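Long-range contact in L-hydantoinase (Arthrobacter aurescens, PDB 1GKR), which hydrolyses hydantoin rings, preferring aryl- over alkyl-substituted ones, at a two-zinc centre in each subunit of a homotetramer: residues Pro265-Asp273 against Pro287-Trp298. Numbering follows the deposited sequence.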
loop_
_atom_site.group_PDB
_atom_site.type_symbol
_atom_site.label_atom_id
_atom_site.label_comp_id
_atom_site.label_asym_id
_atom_site.label_seq_id
_atom_site.Cartn_x
_atom_site.Cartn_y
_atom_site.Cartn_z
ATOM N N PRO A 265 -27.715 8.995 6.896
ATOM C CA PRO A 265 -28.299 10.073 6.101
ATOM C C PRO A 265 -27.903 11.487 6.501
ATOM O O PRO A 265 -27.951 12.381 5.671
ATOM C CB PRO A 265 -29.802 9.800 6.188
ATOM C CG PRO A 265 -29.961 8.993 7.434
ATOM C CD PRO A 265 -28.748 8.119 7.473
ATOM N N GLN A 266 -27.494 11.698 7.750
ATOM C CA GLN A 266 -27.078 13.042 8.184
ATOM C C GLN A 266 -25.784 13.460 7.509
ATOM O O GLN A 266 -25.567 14.640 7.242
ATOM C CB GLN A 266 -26.811 13.113 9.690
ATOM C CG GLN A 266 -27.495 12.074 10.495
ATOM C CD GLN A 266 -26.727 10.788 10.533
ATOM O OE1 GLN A 266 -25.949 10.546 11.449
ATOM N NE2 GLN A 266 -26.934 9.952 9.527
ATOM N N TYR A 267 -24.912 12.490 7.267
ATOM C CA TYR A 267 -23.627 12.774 6.660
ATOM C C TYR A 267 -23.700 12.836 5.150
ATOM O O TYR A 267 -22.873 13.493 4.520
ATOM C CB TYR A 267 -22.611 11.726 7.101
ATOM C CG TYR A 267 -22.362 11.766 8.581
ATOM C CD1 TYR A 267 -21.710 12.852 9.164
ATOM C CD2 TYR A 267 -22.820 10.744 9.413
ATOM C CE1 TYR A 267 -21.519 12.924 10.540
ATOM C CE2 TYR A 267 -22.638 10.802 10.794
ATOM C CZ TYR A 267 -21.986 11.894 11.351
ATOM O OH TYR A 267 -21.807 11.965 12.716
ATOM N N LEU A 268 -24.687 12.160 4.570
ATOM C CA LEU A 268 -24.843 12.156 3.117
ATOM C C LEU A 268 -25.698 13.313 2.607
ATOM O O LEU A 268 -25.415 13.871 1.549
ATOM C CB LEU A 268 -25.461 10.835 2.651
ATOM C CG LEU A 268 -24.592 9.593 2.851
ATOM C CD1 LEU A 268 -25.383 8.348 2.541
ATOM C CD2 LEU A 268 -23.392 9.676 1.958
ATOM N N ASN A 269 -26.723 13.681 3.374
ATOM C CA ASN A 269 -27.644 14.742 2.983
ATOM C C ASN A 269 -27.427 16.120 3.588
ATOM O O ASN A 269 -28.263 17.004 3.413
ATOM C CB ASN A 269 -29.070 14.288 3.265
ATOM C CG ASN A 269 -29.426 13.041 2.502
ATOM O OD1 ASN A 269 -29.666 13.089 1.297
ATOM N ND2 ASN A 269 -29.437 11.903 3.189
ATOM N N ILE A 270 -26.326 16.311 4.309
ATOM C CA ILE A 270 -26.042 17.616 4.900
ATOM C C ILE A 270 -24.576 17.918 4.703
ATOM O O ILE A 270 -23.736 17.020 4.691
ATOM C CB ILE A 270 -26.351 17.659 6.394
ATOM C CG1 ILE A 270 -27.788 17.228 6.641
ATOM C CG2 ILE A 270 -26.184 19.072 6.912
ATOM C CD1 ILE A 270 -28.113 17.118 8.098
ATOM N N THR A 271 -24.269 19.197 4.567
ATOM C CA THR A 271 -22.908 19.633 4.322
ATOM C C THR A 271 -22.559 20.782 5.223
ATOM O O THR A 271 -23.449 21.430 5.764
ATOM C CB THR A 271 -22.791 20.066 2.865
ATOM O OG1 THR A 271 -22.442 18.926 2.083
ATOM C CG2 THR A 271 -21.788 21.153 2.683
ATOM N N THR A 272 -21.270 21.043 5.400
ATOM C CA THR A 272 -20.899 22.154 6.251
ATOM C C THR A 272 -21.429 23.469 5.695
ATOM O O THR A 272 -21.678 24.390 6.468
ATOM C CB THR A 272 -19.375 22.261 6.480
ATOM O OG1 THR A 272 -18.680 22.257 5.227
ATOM C CG2 THR A 272 -18.902 21.116 7.343
ATOM N N ASP A 273 -21.626 23.600 4.382
ATOM C CA ASP A 273 -22.163 24.882 3.961
ATOM C C ASP A 273 -23.669 25.004 4.150
ATOM O O ASP A 273 -24.341 25.751 3.449
ATOM C CB ASP A 273 -21.721 25.335 2.541
ATOM C CG ASP A 273 -21.420 24.205 1.593
ATOM O OD1 ASP A 273 -22.370 23.588 1.070
ATOM O OD2 ASP A 273 -20.219 23.957 1.351
ATOM N N PRO A 287 -18.670 15.428 13.540
ATOM C CA PRO A 287 -19.232 16.559 12.796
ATOM C C PRO A 287 -19.536 16.228 11.341
ATOM O O PRO A 287 -18.912 15.339 10.744
ATOM C CB PRO A 287 -18.134 17.614 12.892
ATOM C CG PRO A 287 -17.372 17.234 14.117
ATOM C CD PRO A 287 -17.314 15.745 14.018
ATOM N N VAL A 288 -20.504 16.942 10.775
ATOM C CA VAL A 288 -20.837 16.773 9.372
ATOM C C VAL A 288 -19.642 17.405 8.678
ATOM O O VAL A 288 -19.102 18.405 9.151
ATOM C CB VAL A 288 -22.104 17.534 9.007
ATOM C CG1 VAL A 288 -22.288 17.559 7.509
ATOM C CG2 VAL A 288 -23.289 16.864 9.659
ATOM N N ARG A 289 -19.210 16.817 7.574
ATOM C CA ARG A 289 -18.046 17.329 6.876
ATOM C C ARG A 289 -18.318 18.226 5.665
ATOM O O ARG A 289 -19.458 18.593 5.381
ATOM C CB ARG A 289 -17.157 16.157 6.485
ATOM C CG ARG A 289 -16.015 15.899 7.455
ATOM C CD ARG A 289 -16.414 15.474 8.859
ATOM N NE ARG A 289 -15.569 16.178 9.825
ATOM C CZ ARG A 289 -15.014 15.639 10.910
ATOM N NH1 ARG A 289 -15.192 14.364 11.207
ATOM N NH2 ARG A 289 -14.280 16.393 11.711
ATOM N N SER A 290 -17.255 18.569 4.947
ATOM C CA SER A 290 -17.347 19.459 3.784
ATOM C C SER A 290 -18.069 18.926 2.550
ATOM O O SER A 290 -18.200 17.713 2.351
ATOM C CB SER A 290 -15.951 19.899 3.348
ATOM O OG SER A 290 -15.398 18.954 2.453
ATOM N N ALA A 291 -18.499 19.863 1.703
ATOM C CA ALA A 291 -19.202 19.541 0.463
ATOM C C ALA A 291 -18.348 18.654 -0.433
ATOM O O ALA A 291 -18.855 17.737 -1.071
ATOM C CB ALA A 291 -19.573 20.820 -0.274
ATOM N N GLU A 292 -17.052 18.938 -0.480
ATOM C CA GLU A 292 -16.140 18.153 -1.291
ATOM C C GLU A 292 -16.118 16.717 -0.823
ATOM O O GLU A 292 -16.172 15.801 -1.643
ATOM C CB GLU A 292 -14.737 18.705 -1.199
ATOM C CG GLU A 292 -14.649 20.153 -1.550
ATOM C CD GLU A 292 -13.248 20.679 -1.332
ATOM O OE1 GLU A 292 -12.302 20.123 -1.954
ATOM O OE2 GLU A 292 -13.093 21.640 -0.534
ATOM N N MET A 293 -16.034 16.512 0.492
ATOM C CA MET A 293 -16.003 15.156 1.023
ATOM C C MET A 293 -17.336 14.484 0.794
ATOM O O MET A 293 -17.406 13.267 0.571
ATOM C CB MET A 293 -15.662 15.164 2.505
ATOM C CG MET A 293 -14.295 15.720 2.757
ATOM S SD MET A 293 -13.751 15.657 4.448
ATOM C CE MET A 293 -12.554 14.257 4.363
ATOM N N ASN A 294 -18.395 15.285 0.833
ATOM C CA ASN A 294 -19.734 14.768 0.617
ATOM C C ASN A 294 -19.840 14.045 -0.742
ATOM O O ASN A 294 -20.436 12.975 -0.838
ATOM C CB ASN A 294 -20.751 15.899 0.689
ATOM C CG ASN A 294 -22.163 15.398 0.587
ATOM O OD1 ASN A 294 -22.779 15.051 1.589
ATOM N ND2 ASN A 294 -22.684 15.322 -0.635
ATOM N N ILE A 295 -19.269 14.625 -1.792
ATOM C CA ILE A 295 -19.310 13.988 -3.107
ATOM C C ILE A 295 -18.700 12.590 -3.039
ATOM O O ILE A 295 -19.307 11.622 -3.487
ATOM C CB ILE A 295 -18.532 14.816 -4.145
ATOM C CG1 ILE A 295 -19.261 16.130 -4.403
ATOM C CG2 ILE A 295 -18.401 14.052 -5.435
ATOM C CD1 ILE A 295 -18.367 17.177 -4.982
ATOM N N ARG A 296 -17.498 12.497 -2.477
ATOM C CA ARG A 296 -16.799 11.225 -2.333
ATOM C C ARG A 296 -17.676 10.206 -1.623
ATOM O O ARG A 296 -17.826 9.074 -2.072
ATOM C CB ARG A 296 -15.527 11.421 -1.522
ATOM C CG ARG A 296 -14.379 12.047 -2.267
ATOM C CD ARG A 296 -13.431 10.962 -2.754
ATOM N NE ARG A 296 -12.654 10.333 -1.680
ATOM C CZ ARG A 296 -11.923 11.004 -0.788
ATOM N NH1 ARG A 296 -11.869 12.336 -0.823
ATOM N NH2 ARG A 296 -11.223 10.344 0.129
ATOM N N LEU A 297 -18.240 10.620 -0.498
ATOM C CA LEU A 297 -19.101 9.762 0.300
ATOM C C LEU A 297 -20.180 9.111 -0.550
ATOM O O LEU A 297 -20.402 7.894 -0.461
ATOM C CB LEU A 297 -19.752 10.586 1.405
ATOM C CG LEU A 297 -19.486 10.225 2.864
ATOM C CD1 LEU A 297 -18.035 9.876 3.095
ATOM C CD2 LEU A 297 -19.896 11.416 3.718
ATOM N N TRP A 298 -20.846 9.915 -1.377
ATOM C CA TRP A 298 -21.909 9.395 -2.232
ATOM C C TRP A 298 -21.418 8.364 -3.240
ATOM O O TRP A 298 -22.152 7.435 -3.587
ATOM C CB TRP A 298 -22.618 10.522 -2.961
ATOM C CG TRP A 298 -23.722 11.147 -2.168
ATOM C CD1 TRP A 298 -23.699 12.364 -1.527
ATOM C CD2 TRP A 298 -25.042 10.628 -1.989
ATOM N NE1 TRP A 298 -24.926 12.633 -0.973
ATOM C CE2 TRP A 298 -25.771 11.589 -1.239
ATOM C CE3 TRP A 298 -25.684 9.447 -2.391
ATOM C CZ2 TRP A 298 -27.113 11.404 -0.883
ATOM C CZ3 TRP A 298 -27.018 9.259 -2.039
ATOM C CH2 TRP A 298 -27.720 10.237 -1.292
#
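Tyr-267 turns the edge of its ring to the Pro-287–Val-288 backbone, CE1 lying 3.6 Å from Pro-287 O; its hydroxyl is hydrogen-bonded to Pro-286 O, and the ring also touches the zinc ligand His-239. Leu-268 CD2 sits squarely over the five-membered ring of Trp-298, 4.2 Å from its centroid in a CH-pi contact, and packs on Leu-297 CB. The indole NE1 donates to Leu-268 O (2.9 Å), approaching from above the carbonyl plane in a bent bond (134°). Asn-269 OD1 lies at the indole edge, its amide nearly perpendicular to the ring, while ND2 donates to Pro-265 O, which also accepts from Asn-269 N. With chi1 at 169°, Val-288 swings CG1 against the Ile-270 carbonyl and CB. Thr-271 rests CG2 on Ala-291 CB, beside the N-cap Ser-290, and Thr-272 N donates to Arg-289 O (3.0 Å). A leucine in place of Trp-298, lacking N-H and ring face, would probably leave Leu-268 O short of a donor and open a gap beside Leu-268 CD2. Mainly apolar packing, with two bent bonds off the acceptor lone pairs, thus holds the loop after TIM-barrel strand 259-263 to helix 291-303, Tyr-267's side chain lying about 7 Å from a zinc ion.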